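PDB 7AM1: protein SSD1 from Saccharomyces cerevisiae S288C, which binds mRNA, notably in untranslated regions, and represses translation as a pseudonuclease of the RNase II family that has no enzymatic activity. Local coordinates for residues Gly388-His402 with Ala447-Leu460. Sequence-based numbering, arbitrary orientation.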
ATOM      1  N   GLY A 388      -3.544 -40.574  17.127  1.00 73.00           N
ATOM      2  CA  GLY A 388      -3.769 -39.354  17.876  1.00 68.55           C
ATOM      3  C   GLY A 388      -3.148 -38.117  17.269  1.00 65.49           C
ATOM      4  O   GLY A 388      -3.045 -37.091  17.950  1.00 63.48           O
ATOM      5  N   THR A 389      -2.717 -38.180  16.014  1.00 67.94           N
ATOM      6  CA  THR A 389      -2.124 -37.033  15.349  1.00 66.48           C
ATOM      7  C   THR A 389      -2.818 -36.786  14.019  1.00 59.26           C
ATOM      8  O   THR A 389      -3.328 -37.711  13.381  1.00 57.40           O
ATOM      9  CB  THR A 389      -0.616 -37.229  15.105  1.00 72.57           C
ATOM     10  OG1 THR A 389      -0.419 -38.189  14.059  1.00 74.70           O
ATOM     11  CG2 THR A 389       0.079 -37.707  16.372  1.00 76.18           C
ATOM     12  N   LEU A 390      -2.818 -35.523  13.610  1.00 54.46           N
ATOM     13  CA  LEU A 390      -3.265 -35.101  12.293  1.00 53.60           C
ATOM     14  C   LEU A 390      -2.065 -34.612  11.494  1.00 49.98           C
ATOM     15  O   LEU A 390      -0.969 -34.411  12.025  1.00 50.99           O
ATOM     16  CB  LEU A 390      -4.319 -33.992  12.390  1.00 56.91           C
ATOM     17  CG  LEU A 390      -5.547 -34.246  13.261  1.00 62.18           C
ATOM     18  CD1 LEU A 390      -6.468 -33.031  13.241  1.00 63.44           C
ATOM     19  CD2 LEU A 390      -6.288 -35.490  12.800  1.00 64.22           C
ATOM     20  N   GLU A 391      -2.287 -34.412  10.202  1.00 46.23           N
ATOM     21  CA  GLU A 391      -1.252 -33.933   9.298  1.00 45.99           C
ATOM     22  C   GLU A 391      -1.825 -32.829   8.426  1.00 44.85           C
ATOM     23  O   GLU A 391      -2.866 -33.014   7.791  1.00 46.13           O
ATOM     24  CB  GLU A 391      -0.724 -35.079   8.433  1.00 48.39           C
ATOM     25  CG  GLU A 391       0.180 -34.658   7.308  1.00 49.95           C
ATOM     26  CD  GLU A 391       0.817 -35.845   6.623  1.00 52.71           C
ATOM     27  OE1 GLU A 391       1.523 -36.612   7.311  1.00 54.87           O
ATOM     28  OE2 GLU A 391       0.606 -36.017   5.405  1.00 53.18           O
ATOM     29  N   LEU A 392      -1.155 -31.681   8.412  1.00 43.72           N
ATOM     30  CA  LEU A 392      -1.467 -30.591   7.493  1.00 42.80           C
ATOM     31  C   LEU A 392      -0.313 -30.488   6.501  1.00 42.00           C
ATOM     32  O   LEU A 392       0.810 -30.141   6.885  1.00 42.02           O
ATOM     33  CB  LEU A 392      -1.667 -29.270   8.228  1.00 43.15           C
ATOM     34  CG  LEU A 392      -1.995 -28.095   7.302  1.00 42.89           C
ATOM     35  CD1 LEU A 392      -3.441 -28.180   6.836  1.00 41.75           C
ATOM     36  CD2 LEU A 392      -1.703 -26.761   7.968  1.00 44.43           C
ATOM     37  N   GLY A 393      -0.577 -30.819   5.241  1.00 41.47           N
ATOM     38  CA  GLY A 393       0.411 -30.684   4.182  1.00 41.05           C
ATOM     39  C   GLY A 393       0.209 -29.392   3.428  1.00 40.83           C
ATOM     40  O   GLY A 393      -0.910 -29.059   3.026  1.00 41.66           O
ATOM     41  N   CYS A 394       1.302 -28.653   3.231  1.00 41.63           N
ATOM     42  CA  CYS A 394       1.291 -27.360   2.556  1.00 40.95           C
ATOM     43  C   CYS A 394       2.237 -27.426   1.369  1.00 40.82           C
ATOM     44  O   CYS A 394       3.445 -27.607   1.548  1.00 42.24           O
ATOM     45  CB  CYS A 394       1.689 -26.248   3.527  1.00 40.69           C
ATOM     46  SG  CYS A 394       0.696 -26.256   5.041  1.00 41.66           S
ATOM     47  N   HIS A 395       1.692 -27.282   0.161  1.00 38.66           N
ATOM     48  CA  HIS A 395       2.413 -27.570  -1.072  1.00 38.92           C
ATOM     49  C   HIS A 395       2.477 -26.322  -1.938  1.00 39.68           C
ATOM     50  O   HIS A 395       1.450 -25.678  -2.184  1.00 37.15           O
ATOM     51  CB  HIS A 395       1.738 -28.704  -1.852  1.00 40.91           C
ATOM     52  CG  HIS A 395       1.313 -29.861  -1.000  1.00 41.45           C
ATOM     53  ND1 HIS A 395       2.203 -30.777  -0.484  1.00 42.22           N
ATOM     54  CD2 HIS A 395       0.086 -30.249  -0.575  1.00 41.95           C
ATOM     55  CE1 HIS A 395       1.545 -31.681   0.220  1.00 43.14           C
ATOM     56  NE2 HIS A 395       0.257 -31.383   0.182  1.00 42.59           N
ATOM     57  N   VAL A 396       3.680 -25.997  -2.408  1.00 41.06           N
ATOM     58  CA  VAL A 396       3.933 -24.840  -3.257  1.00 41.66           C
ATOM     59  C   VAL A 396       4.568 -25.315  -4.557  1.00 42.45           C
ATOM     60  O   VAL A 396       5.465 -26.167  -4.544  1.00 41.39           O
ATOM     61  CB  VAL A 396       4.852 -23.817  -2.556  1.00 41.92           C
ATOM     62  CG1 VAL A 396       5.138 -22.643  -3.486  1.00 42.85           C
ATOM     63  CG2 VAL A 396       4.232 -23.344  -1.249  1.00 40.56           C
ATOM     64  N   VAL A 397       4.099 -24.766  -5.682  1.00 42.80           N
ATOM     65  CA  VAL A 397       4.690 -25.098  -6.975  1.00 46.72           C
ATOM     66  C   VAL A 397       6.199 -24.894  -6.919  1.00 47.08           C
ATOM     67  O   VAL A 397       6.687 -23.851  -6.472  1.00 45.49           O
ATOM     68  CB  VAL A 397       4.051 -24.251  -8.090  1.00 49.99           C
ATOM     69  CG1 VAL A 397       4.793 -24.466  -9.402  1.00 51.88           C
ATOM     70  CG2 VAL A 397       2.584 -24.599  -8.243  1.00 51.88           C
ATOM     71  N   ASP A 398       6.942 -25.897  -7.389  1.00 49.38           N
ATOM     72  CA  ASP A 398       8.407 -25.854  -7.398  1.00 49.37           C
ATOM     73  C   ASP A 398       8.863 -25.202  -8.702  1.00 47.80           C
ATOM     74  O   ASP A 398       9.383 -25.843  -9.618  1.00 47.43           O
ATOM     75  CB  ASP A 398       8.979 -27.257  -7.221  1.00 50.60           C
ATOM     76  CG  ASP A 398      10.494 -27.268  -7.033  1.00 51.24           C
ATOM     77  OD1 ASP A 398      11.145 -26.213  -7.205  1.00 50.59           O
ATOM     78  OD2 ASP A 398      11.035 -28.345  -6.699  1.00 51.61           O
ATOM     79  N   VAL A 399       8.645 -23.885  -8.765  1.00 46.74           N
ATOM     80  CA  VAL A 399       8.868 -23.139  -9.999  1.00 46.84           C
ATOM     81  C   VAL A 399      10.309 -23.291 -10.465  1.00 45.37           C
ATOM     82  O   VAL A 399      10.569 -23.506 -11.654  1.00 45.39           O
ATOM     83  CB  VAL A 399       8.503 -21.654  -9.809  1.00 47.60           C
ATOM     84  CG1 VAL A 399       8.733 -20.882 -11.097  1.00 48.35           C
ATOM     85  CG2 VAL A 399       7.065 -21.499  -9.363  1.00 48.81           C
ATOM     86  N   THR A 400      11.271 -23.175  -9.540  1.00 45.81           N
ATOM     87  CA  THR A 400      12.672 -23.121  -9.941  1.00 48.28           C
ATOM     88  C   THR A 400      13.178 -24.454 -10.479  1.00 51.80           C
ATOM     89  O   THR A 400      14.199 -24.476 -11.172  1.00 53.77           O
ATOM     90  CB  THR A 400      13.564 -22.658  -8.781  1.00 47.78           C
ATOM     91  OG1 THR A 400      13.528 -23.607  -7.711  1.00 47.00           O
ATOM     92  CG2 THR A 400      13.116 -21.290  -8.264  1.00 46.84           C
ATOM     93  N   SER A 401      12.495 -25.560 -10.183  1.00 53.39           N
ATOM     94  CA  SER A 401      12.838 -26.820 -10.829  1.00 55.52           C
ATOM     95  C   SER A 401      12.539 -26.801 -12.323  1.00 55.19           C
ATOM     96  O   SER A 401      12.934 -27.737 -13.025  1.00 56.90           O
ATOM     97  CB  SER A 401      12.095 -27.981 -10.164  1.00 57.15           C
ATOM     98  OG  SER A 401      10.715 -27.961 -10.485  1.00 58.37           O
ATOM     99  N   HIS A 402      11.847 -25.774 -12.819  1.00 53.02           N
ATOM    100  CA  HIS A 402      11.570 -25.624 -14.241  1.00 55.02           C
ATOM    101  C   HIS A 402      12.377 -24.500 -14.879  1.00 55.29           C
ATOM    102  O   HIS A 402      12.131 -24.160 -16.041  1.00 56.84           O
ATOM    103  CB  HIS A 402      10.080 -25.368 -14.472  1.00 56.33           C
ATOM    104  CG  HIS A 402       9.196 -26.489 -14.030  1.00 58.69           C
ATOM    105  ND1 HIS A 402       8.668 -26.566 -12.759  1.00 58.13           N
ATOM    106  CD2 HIS A 402       8.742 -27.579 -14.693  1.00 60.36           C
ATOM    107  CE1 HIS A 402       7.925 -27.653 -12.659  1.00 58.75           C
ATOM    108  NE2 HIS A 402       7.955 -28.287 -13.818  1.00 59.92           N
ATOM    109  N   ALA A 447       5.396 -30.863  -9.702  1.00 52.79           N
ATOM    110  CA  ALA A 447       6.501 -30.815  -8.757  1.00 51.96           C
ATOM    111  C   ALA A 447       6.278 -29.663  -7.785  1.00 49.13           C
ATOM    112  O   ALA A 447       5.942 -28.548  -8.199  1.00 48.21           O
ATOM    113  CB  ALA A 447       7.827 -30.644  -9.493  1.00 53.09           C
ATOM    114  N   THR A 448       6.473 -29.927  -6.496  1.00 44.60           N
ATOM    115  CA  THR A 448       6.171 -28.951  -5.462  1.00 43.66           C
ATOM    116  C   THR A 448       7.253 -28.986  -4.392  1.00 43.53           C
ATOM    117  O   THR A 448       8.087 -29.893  -4.343  1.00 45.21           O
ATOM    118  CB  THR A 448       4.787 -29.208  -4.838  1.00 44.30           C
ATOM    119  OG1 THR A 448       4.647 -30.601  -4.529  1.00 45.47           O
ATOM    120  CG2 THR A 448       3.667 -28.794  -5.789  1.00 45.69           C
ATOM    121  N   LEU A 449       7.260 -27.952  -3.559  1.00 44.53           N
ATOM    122  CA  LEU A 449       8.002 -27.931  -2.305  1.00 45.06           C
ATOM    123  C   LEU A 449       6.973 -27.902  -1.185  1.00 44.98           C
ATOM    124  O   LEU A 449       6.063 -27.065  -1.202  1.00 45.18           O
ATOM    125  CB  LEU A 449       8.933 -26.717  -2.221  1.00 45.04           C
ATOM    126  CG  LEU A 449      10.032 -26.587  -3.283  1.00 44.66           C
ATOM    127  CD1 LEU A 449      10.868 -25.320  -3.066  1.00 45.21           C
ATOM    128  CD2 LEU A 449      10.936 -27.814  -3.303  1.00 44.13           C
ATOM    129  N   SER A 450       7.096 -28.815  -0.230  1.00 42.73           N
ATOM    130  CA  SER A 450       6.049 -29.016   0.757  1.00 41.51           C
ATOM    131  C   SER A 450       6.571 -28.804   2.168  1.00 42.31           C
ATOM    132  O   SER A 450       7.718 -29.140   2.479  1.00 43.49           O
ATOM    133  CB  SER A 450       5.453 -30.421   0.644  1.00 42.01           C
ATOM    134  OG  SER A 450       4.864 -30.625  -0.627  1.00 42.99           O
ATOM    135  N   VAL A 451       5.709 -28.238   3.009  1.00 42.18           N
ATOM    136  CA  VAL A 451       5.905 -28.177   4.453  1.00 43.39           C
ATOM    137  C   VAL A 451       4.741 -28.927   5.092  1.00 42.87           C
ATOM    138  O   VAL A 451       3.580 -28.522   4.946  1.00 41.88           O
ATOM    139  CB  VAL A 451       5.984 -26.728   4.958  1.00 44.14           C
ATOM    140  CG1 VAL A 451       6.102 -26.706   6.473  1.00 46.32           C
ATOM    141  CG2 VAL A 451       7.157 -25.997   4.307  1.00 44.14           C
ATOM    142  N   VAL A 452       5.045 -30.031   5.772  1.00 44.15           N
ATOM    143  CA  VAL A 452       4.034 -30.934   6.318  1.00 45.03           C
ATOM    144  C   VAL A 452       4.129 -30.901   7.837  1.00 44.27           C
ATOM    145  O   VAL A 452       5.174 -31.240   8.406  1.00 45.23           O
ATOM    146  CB  VAL A 452       4.208 -32.363   5.782  1.00 47.94           C
ATOM    147  CG1 VAL A 452       3.136 -33.287   6.347  1.00 49.15           C
ATOM    148  CG2 VAL A 452       4.170 -32.354   4.263  1.00 48.31           C
ATOM    149  N   TYR A 453       3.052 -30.477   8.491  1.00 41.78           N
ATOM    150  CA  TYR A 453       3.002 -30.415   9.946  1.00 42.07           C
ATOM    151  C   TYR A 453       2.266 -31.635  10.481  1.00 43.74           C
ATOM    152  O   TYR A 453       1.183 -31.971   9.992  1.00 45.17           O
ATOM    153  CB  TYR A 453       2.306 -29.140  10.420  1.00 40.67           C
ATOM    154  CG  TYR A 453       2.959 -27.866   9.919  1.00 40.99           C
ATOM    155  CD1 TYR A 453       4.072 -27.336  10.558  1.00 41.10           C
ATOM    156  CD2 TYR A 453       2.458 -27.192   8.810  1.00 40.14           C
ATOM    157  CE1 TYR A 453       4.668 -26.178  10.107  1.00 40.90           C
ATOM    158  CE2 TYR A 453       3.056 -26.027   8.348  1.00 39.01           C
ATOM    159  CZ  TYR A 453       4.153 -25.524   9.004  1.00 39.74           C
ATOM    160  OH  TYR A 453       4.753 -24.370   8.550  1.00 40.05           O
ATOM    161  N   THR A 454       2.849 -32.283  11.487  1.00 46.05           N
ATOM    162  CA  THR A 454       2.172 -33.311  12.270  1.00 47.75           C
ATOM    163  C   THR A 454       1.645 -32.660  13.543  1.00 45.28           C
ATOM    164  O   THR A 454       2.401 -32.001  14.264  1.00 44.90           O
ATOM    165  CB  THR A 454       3.116 -34.466  12.603  1.00 54.17           C
ATOM    166  OG1 THR A 454       3.543 -35.105  11.393  1.00 56.82           O
ATOM    167  CG2 THR A 454       2.424 -35.487  13.477  1.00 56.55           C
ATOM    168  N   LEU A 455       0.345 -32.803  13.790  1.00 45.20           N
ATOM    169  CA  LEU A 455      -0.330 -32.082  14.859  1.00 47.47           C
ATOM    170  C   LEU A 455      -0.952 -33.042  15.859  1.00 50.39           C
ATOM    171  O   LEU A 455      -1.455 -34.106  15.483  1.00 52.15           O
ATOM    172  CB  LEU A 455      -1.432 -31.171  14.301  1.00 48.15           C
ATOM    173  CG  LEU A 455      -1.061 -30.308  13.099  1.00 49.46           C
ATOM    174  CD1 LEU A 455      -2.283 -29.581  12.581  1.00 50.02           C
ATOM    175  CD2 LEU A 455       0.031 -29.322  13.471  1.00 49.69           C
ATOM    176  N   ASP A 456      -0.935 -32.656  17.133  1.00 51.88           N
ATOM    177  CA  ASP A 456      -1.735 -33.366  18.121  1.00 54.71           C
ATOM    178  C   ASP A 456      -3.210 -33.228  17.764  1.00 55.09           C
ATOM    179  O   ASP A 456      -3.720 -32.116  17.609  1.00 52.68           O
ATOM    180  CB  ASP A 456      -1.472 -32.815  19.521  1.00 56.94           C
ATOM    181  CG  ASP A 456      -2.222 -33.580  20.594  1.00 60.91           C
ATOM    182  OD1 ASP A 456      -3.469 -33.601  20.548  1.00 62.19           O
ATOM    183  OD2 ASP A 456      -1.568 -34.178  21.475  1.00 63.16           O
ATOM    184  N   SER A 457      -3.902 -34.362  17.646  1.00 59.60           N
ATOM    185  CA  SER A 457      -5.276 -34.345  17.155  1.00 63.53           C
ATOM    186  C   SER A 457      -6.254 -33.670  18.106  1.00 64.28           C
ATOM    187  O   SER A 457      -7.381 -33.382  17.694  1.00 63.41           O
ATOM    188  CB  SER A 457      -5.749 -35.771  16.869  1.00 68.87           C
ATOM    189  OG  SER A 457      -4.976 -36.357  15.836  1.00 71.66           O
ATOM    190  N   SER A 458      -5.871 -33.416  19.353  1.00 67.23           N
ATOM    191  CA  SER A 458      -6.763 -32.784  20.319  1.00 70.69           C
ATOM    192  C   SER A 458      -6.435 -31.326  20.588  1.00 68.19           C
ATOM    193  O   SER A 458      -7.351 -30.508  20.697  1.00 69.86           O
ATOM    194  CB  SER A 458      -6.740 -33.556  21.641  1.00 76.99           C
ATOM    195  OG  SER A 458      -7.229 -34.873  21.457  1.00 80.61           O
ATOM    196  N   THR A 459      -5.152 -30.988  20.725  1.00 62.62           N
ATOM    197  CA  THR A 459      -4.715 -29.619  20.957  1.00 59.32           C
ATOM    198  C   THR A 459      -4.245 -28.919  19.690  1.00 56.90           C
ATOM    199  O   THR A 459      -4.093 -27.693  19.698  1.00 57.11           O
ATOM    200  CB  THR A 459      -3.572 -29.591  21.979  1.00 58.94           C
ATOM    201  OG1 THR A 459      -2.411 -30.211  21.409  1.00 57.41           O
ATOM    202  CG2 THR A 459      -3.970 -30.326  23.249  1.00 61.75           C
ATOM    203  N   LEU A 460      -3.991 -29.667  18.617  1.00 55.48           N
ATOM    204  CA  LEU A 460      -3.436 -29.147  17.369  1.00 53.08           C
ATOM    205  C   LEU A 460      -2.038 -28.558  17.540  1.00 54.52           C
ATOM    206  O   LEU A 460      -1.552 -27.842  16.659  1.00 54.00           O
ATOM    207  CB  LEU A 460      -4.374 -28.108  16.746  1.00 48.96           C
ATOM    208  CG  LEU A 460      -5.748 -28.646  16.334  1.00 49.55           C
ATOM    209  CD1 LEU A 460      -6.537 -27.557  15.607  1.00 49.08           C
ATOM    210  CD2 LEU A 460      -5.642 -29.909  15.478  1.00 49.57           C
TER
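Strands 389-397 and 447-456 pair antiparallel as neighbours in the mixed sheet of the RNB domain. Backbone hydrogen bonds run from Leu390 with Leu455 to Val396 with Leu449, and single bonds extend the pairing at both ends: Ser457 N to Gly388 O, and Asp398 N to Ala447 O (2.9 Å).

On one face of the sheet His395 meets Ser450. The imidazole turns its edge to the hydroxyl, and ND1 and Ser450 OG form a nearly straight hydrogen bond of 2.7 Å (172°). His395 NE2 is held by His381 and Ser450 OG also by Ser470, so a chain of polar side chains runs from Ser470 through Ser450 and His395 to His381. Farther along, Glu391 is extended, its CG anti to the backbone N (chi1 170°), which lays CG 3.4 Å from Val452 CG1 while OE2 reaches His381.

The other face is mostly apolar. Cys394 SG sits at the edge of the Tyr453 ring, 4.1 Å from CE2, and Leu392 CD2 lies 4.3 Å from Tyr453 CD2. Just past the end of strand 389-397, Leu449 CD2 packs 3.4 Å from Asp398 OD2, which is salt-bridged to Arg355.

Helix 544-568 packs on Cys394 and Val451, helix 668-681 touches Val396 and Leu449, and strands 378-384 and 462-472 flank the pair.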